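Local structure of 4-hydroxybutyrate coenzyme A transferase (Shewanella oneidensis, 2OAS) at residues A[249-257]-A[293-301]. The protein probably transfers coenzyme A from an acyl-CoA to a carboxylic acid such as 4-hydroxybutyrate, as a coenzyme A-binding member of the acetyl-CoA hydrolase/transferase family. Sequence-based numbering, arbitrary orientation.
Sequences NNTKKRFYP and SIIRKNPNV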
loop_
_atom_site.group_PDB
_atom_site.type_symbol
_atom_site.label_atom_id
_atom_site.label_comp_id
_atom_site.label_asym_id
_atom_site.label_seq_id
_atom_site.Cartn_x
_atom_site.Cartn_y
_atom_site.Cartn_z
ATOM N N ASN A 249 1.751 23.863 -17.536
ATOM C CA ASN A 249 0.763 23.960 -18.612
ATOM C C ASN A 249 0.017 22.651 -18.844
ATOM O O ASN A 249 -0.810 22.556 -19.744
ATOM C CB ASN A 249 1.434 24.402 -19.904
ATOM C CG ASN A 249 2.576 23.502 -20.292
ATOM O OD1 ASN A 249 2.454 22.283 -20.232
ATOM N ND2 ASN A 249 3.694 24.094 -20.698
ATOM N N ASN A 250 0.324 21.637 -18.045
ATOM C CA ASN A 250 -0.369 20.361 -18.153
ATOM C C ASN A 250 -0.431 19.802 -19.567
ATOM O O ASN A 250 -1.331 19.026 -19.912
ATOM C CB ASN A 250 -1.792 20.519 -17.598
ATOM C CG ASN A 250 -1.798 21.027 -16.173
ATOM O OD1 ASN A 250 -1.243 20.387 -15.279
ATOM N ND2 ASN A 250 -2.415 22.179 -15.953
ATOM N N THR A 251 0.538 20.182 -20.378
ATOM C CA THR A 251 0.590 19.726 -21.757
ATOM C C THR A 251 1.007 18.263 -21.899
ATOM O O THR A 251 0.613 17.596 -22.852
ATOM C CB THR A 251 1.560 20.601 -22.570
ATOM O OG1 THR A 251 1.035 21.928 -22.665
ATOM C CG2 THR A 251 1.745 20.032 -23.964
ATOM N N LYS A 252 1.791 17.765 -20.949
ATOM C CA LYS A 252 2.271 16.389 -21.026
ATOM C C LYS A 252 1.468 15.334 -20.274
ATOM O O LYS A 252 1.887 14.183 -20.180
ATOM C CB LYS A 252 3.735 16.341 -20.590
ATOM C CG LYS A 252 4.632 17.238 -21.424
ATOM C CD LYS A 252 4.413 16.964 -22.907
ATOM C CE LYS A 252 5.010 18.051 -23.782
ATOM N NZ LYS A 252 4.619 17.870 -25.215
ATOM N N LYS A 253 0.308 15.721 -19.752
ATOM C CA LYS A 253 -0.550 14.783 -19.034
ATOM C C LYS A 253 -1.445 14.039 -20.020
ATOM O O LYS A 253 -1.688 14.520 -21.126
ATOM C CB LYS A 253 -1.426 15.521 -18.021
ATOM C CG LYS A 253 -0.672 16.170 -16.850
ATOM C CD LYS A 253 -1.618 16.389 -15.653
ATOM C CE LYS A 253 -2.856 17.207 -16.040
ATOM N NZ LYS A 253 -3.848 17.425 -14.947
ATOM N N ARG A 254 -1.927 12.865 -19.630
ATOM C CA ARG A 254 -2.816 12.101 -20.502
ATOM C C ARG A 254 -4.218 12.083 -19.908
ATOM O O ARG A 254 -5.206 11.850 -20.613
ATOM C CB ARG A 254 -2.307 10.666 -20.703
ATOM C CG ARG A 254 -0.876 10.590 -21.218
ATOM C CD ARG A 254 -0.571 9.267 -21.927
ATOM N NE ARG A 254 0.846 9.114 -22.278
ATOM C CZ ARG A 254 1.565 9.991 -22.980
ATOM N NH1 ARG A 254 2.841 9.739 -23.238
ATOM N NH2 ARG A 254 1.017 11.120 -23.420
ATOM N N PHE A 255 -4.303 12.328 -18.603
ATOM C CA PHE A 255 -5.587 12.340 -17.925
ATOM C C PHE A 255 -5.908 13.784 -17.612
ATOM O O PHE A 255 -5.290 14.391 -16.739
ATOM C CB PHE A 255 -5.524 11.503 -16.656
ATOM C CG PHE A 255 -6.792 11.509 -15.859
ATOM C CD1 PHE A 255 -6.992 12.459 -14.862
ATOM C CD2 PHE A 255 -7.780 10.558 -16.089
ATOM C CE1 PHE A 255 -8.163 12.457 -14.102
ATOM C CE2 PHE A 255 -8.948 10.547 -15.340
ATOM C CZ PHE A 255 -9.142 11.498 -14.343
ATOM N N TYR A 256 -6.879 14.325 -18.343
ATOM C CA TYR A 256 -7.291 15.714 -18.200
ATOM C C TYR A 256 -6.127 16.651 -18.530
ATOM O O TYR A 256 -5.681 17.432 -17.690
ATOM C CB TYR A 256 -7.796 16.004 -16.781
ATOM C CG TYR A 256 -9.252 15.677 -16.552
ATOM C CD1 TYR A 256 -9.680 14.354 -16.421
ATOM C CD2 TYR A 256 -10.201 16.693 -16.445
ATOM C CE1 TYR A 256 -11.020 14.050 -16.181
ATOM C CE2 TYR A 256 -11.540 16.404 -16.208
ATOM C CZ TYR A 256 -11.945 15.082 -16.076
ATOM O OH TYR A 256 -13.275 14.803 -15.830
ATOM N N PRO A 257 -5.609 16.573 -19.764
ATOM C CA PRO A 257 -4.494 17.437 -20.167
ATOM C C PRO A 257 -4.913 18.903 -20.294
ATOM O O PRO A 257 -6.076 19.204 -20.565
ATOM C CB PRO A 257 -4.058 16.831 -21.499
ATOM C CG PRO A 257 -5.336 16.263 -22.050
ATOM C CD PRO A 257 -5.938 15.606 -20.832
ATOM N N SER A 293 -4.926 3.870 -9.841
ATOM C CA SER A 293 -5.246 3.433 -11.183
ATOM C C SER A 293 -5.329 4.625 -12.147
ATOM O O SER A 293 -5.073 4.493 -13.352
ATOM C CB SER A 293 -6.568 2.659 -11.163
ATOM O OG SER A 293 -7.067 2.456 -12.471
ATOM N N ILE A 294 -5.682 5.794 -11.622
ATOM C CA ILE A 294 -5.775 7.000 -12.455
ATOM C C ILE A 294 -4.452 7.759 -12.493
ATOM O O ILE A 294 -4.010 8.197 -13.554
ATOM C CB ILE A 294 -6.877 7.941 -11.944
ATOM C CG1 ILE A 294 -8.233 7.301 -12.197
ATOM C CG2 ILE A 294 -6.784 9.291 -12.633
ATOM C CD1 ILE A 294 -9.369 8.096 -11.638
ATOM N N ILE A 295 -3.824 7.899 -11.331
ATOM C CA ILE A 295 -2.558 8.607 -11.219
ATOM C C ILE A 295 -1.479 8.065 -12.164
ATOM O O ILE A 295 -0.737 8.836 -12.788
ATOM C CB ILE A 295 -2.026 8.527 -9.778
ATOM C CG1 ILE A 295 -3.107 8.985 -8.802
ATOM C CG2 ILE A 295 -0.774 9.378 -9.634
ATOM C CD1 ILE A 295 -2.706 8.879 -7.352
ATOM N N ARG A 296 -1.392 6.738 -12.254
ATOM C CA ARG A 296 -0.422 6.053 -13.120
ATOM C C ARG A 296 -0.643 6.364 -14.606
ATOM O O ARG A 296 0.243 6.121 -15.425
ATOM C CB ARG A 296 -0.507 4.535 -12.922
ATOM C CG ARG A 296 -1.731 3.897 -13.585
ATOM C CD ARG A 296 -1.791 2.376 -13.369
ATOM N NE ARG A 296 -0.568 1.702 -13.801
ATOM C CZ ARG A 296 -0.365 0.392 -13.713
ATOM N NH1 ARG A 296 -1.309 -0.395 -13.213
ATOM N NH2 ARG A 296 0.789 -0.130 -14.114
ATOM N N LYS A 297 -1.814 6.893 -14.957
ATOM C CA LYS A 297 -2.099 7.205 -16.362
ATOM C C LYS A 297 -1.228 8.338 -16.907
ATOM O O LYS A 297 -1.009 8.434 -18.117
ATOM C CB LYS A 297 -3.587 7.546 -16.567
ATOM C CG LYS A 297 -4.531 6.367 -16.376
ATOM C CD LYS A 297 -5.979 6.757 -16.588
ATOM C CE LYS A 297 -6.904 5.549 -16.416
ATOM N NZ LYS A 297 -8.337 5.909 -16.638
ATOM N N ASN A 298 -0.734 9.194 -16.019
ATOM C CA ASN A 298 0.124 10.294 -16.438
ATOM C C ASN A 298 1.586 9.911 -16.325
ATOM O O ASN A 298 2.042 9.462 -15.267
ATOM C CB ASN A 298 -0.102 11.534 -15.581
ATOM C CG ASN A 298 -1.386 12.227 -15.902
ATOM O OD1 ASN A 298 -1.739 12.381 -17.071
ATOM N ND2 ASN A 298 -2.095 12.666 -14.876
ATOM N N PRO A 299 2.347 10.097 -17.415
ATOM C CA PRO A 299 3.780 9.768 -17.440
ATOM C C PRO A 299 4.623 10.739 -16.633
ATOM O O PRO A 299 4.268 11.904 -16.466
ATOM C CB PRO A 299 4.112 9.813 -18.932
ATOM C CG PRO A 299 3.147 10.839 -19.457
ATOM C CD PRO A 299 1.871 10.489 -18.754
ATOM N N ASN A 300 5.739 10.244 -16.118
ATOM C CA ASN A 300 6.655 11.072 -15.345
ATOM C C ASN A 300 6.041 11.737 -14.113
ATOM O O ASN A 300 6.334 12.894 -13.812
ATOM C CB ASN A 300 7.262 12.137 -16.258
ATOM C CG ASN A 300 7.952 11.534 -17.458
ATOM O OD1 ASN A 300 8.858 10.719 -17.316
ATOM N ND2 ASN A 300 7.525 11.932 -18.649
ATOM N N VAL A 301 5.187 11.016 -13.407
ATOM C CA VAL A 301 4.585 11.552 -12.199
ATOM C C VAL A 301 5.698 11.826 -11.177
ATOM O O VAL A 301 6.640 11.047 -11.059
ATOM C CB VAL A 301 3.570 10.544 -11.590
ATOM C CG1 VAL A 301 3.292 10.879 -10.132
ATOM C CG2 VAL A 301 2.277 10.575 -12.394
#
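K253 and N298 bring the two backbones together, their CA atoms 5.2 Å apart, where the irregular loop 249-257 passes the type I turn I295-N298, in the segment that starts on the short helix 292-295. N298 carries the polar link: its OD1 accepts hydrogen bonds from two successive backbone amides of the loop, R254 N at 2.6 Å, nearly in line with the side-chain C=O, and F255 N at 3.0 Å, tilted 24° from the carbonyl plane. The two bonds probably hold the amide's rotation, with CB of K253 against the same oxygen at 3.3 Å; ND2, buried beside K253 CD and F255 CB, has no hydrogen-bond partner in the model. Replacing this side chain by that of an alanine would probably leave both amides without their shared acceptor and the loop less firmly held. F255 has its ring trans to the backbone N (chi1 177°), which brings it against I294, whose CG2 sits over the ring centre in a CH-pi contact, 3.5 Å from the centroid. Y256 CD1 lies over the rim of the opposite face. R254 crosses P299 at about a right angle; R254 CG is 3.7 Å from P299 CD, and P299 CG lies over one guanidinium face, offset toward its rim. Beyond the pair, K253 NZ reaches K259 O and V230 O, while K253 and N298 both touch C206 of strand 206-208. S342 OG, just past helix 332-341, hydrogen-bonds to N298 O where the chain leads into strand 301-305 of the six-stranded mixed sheet.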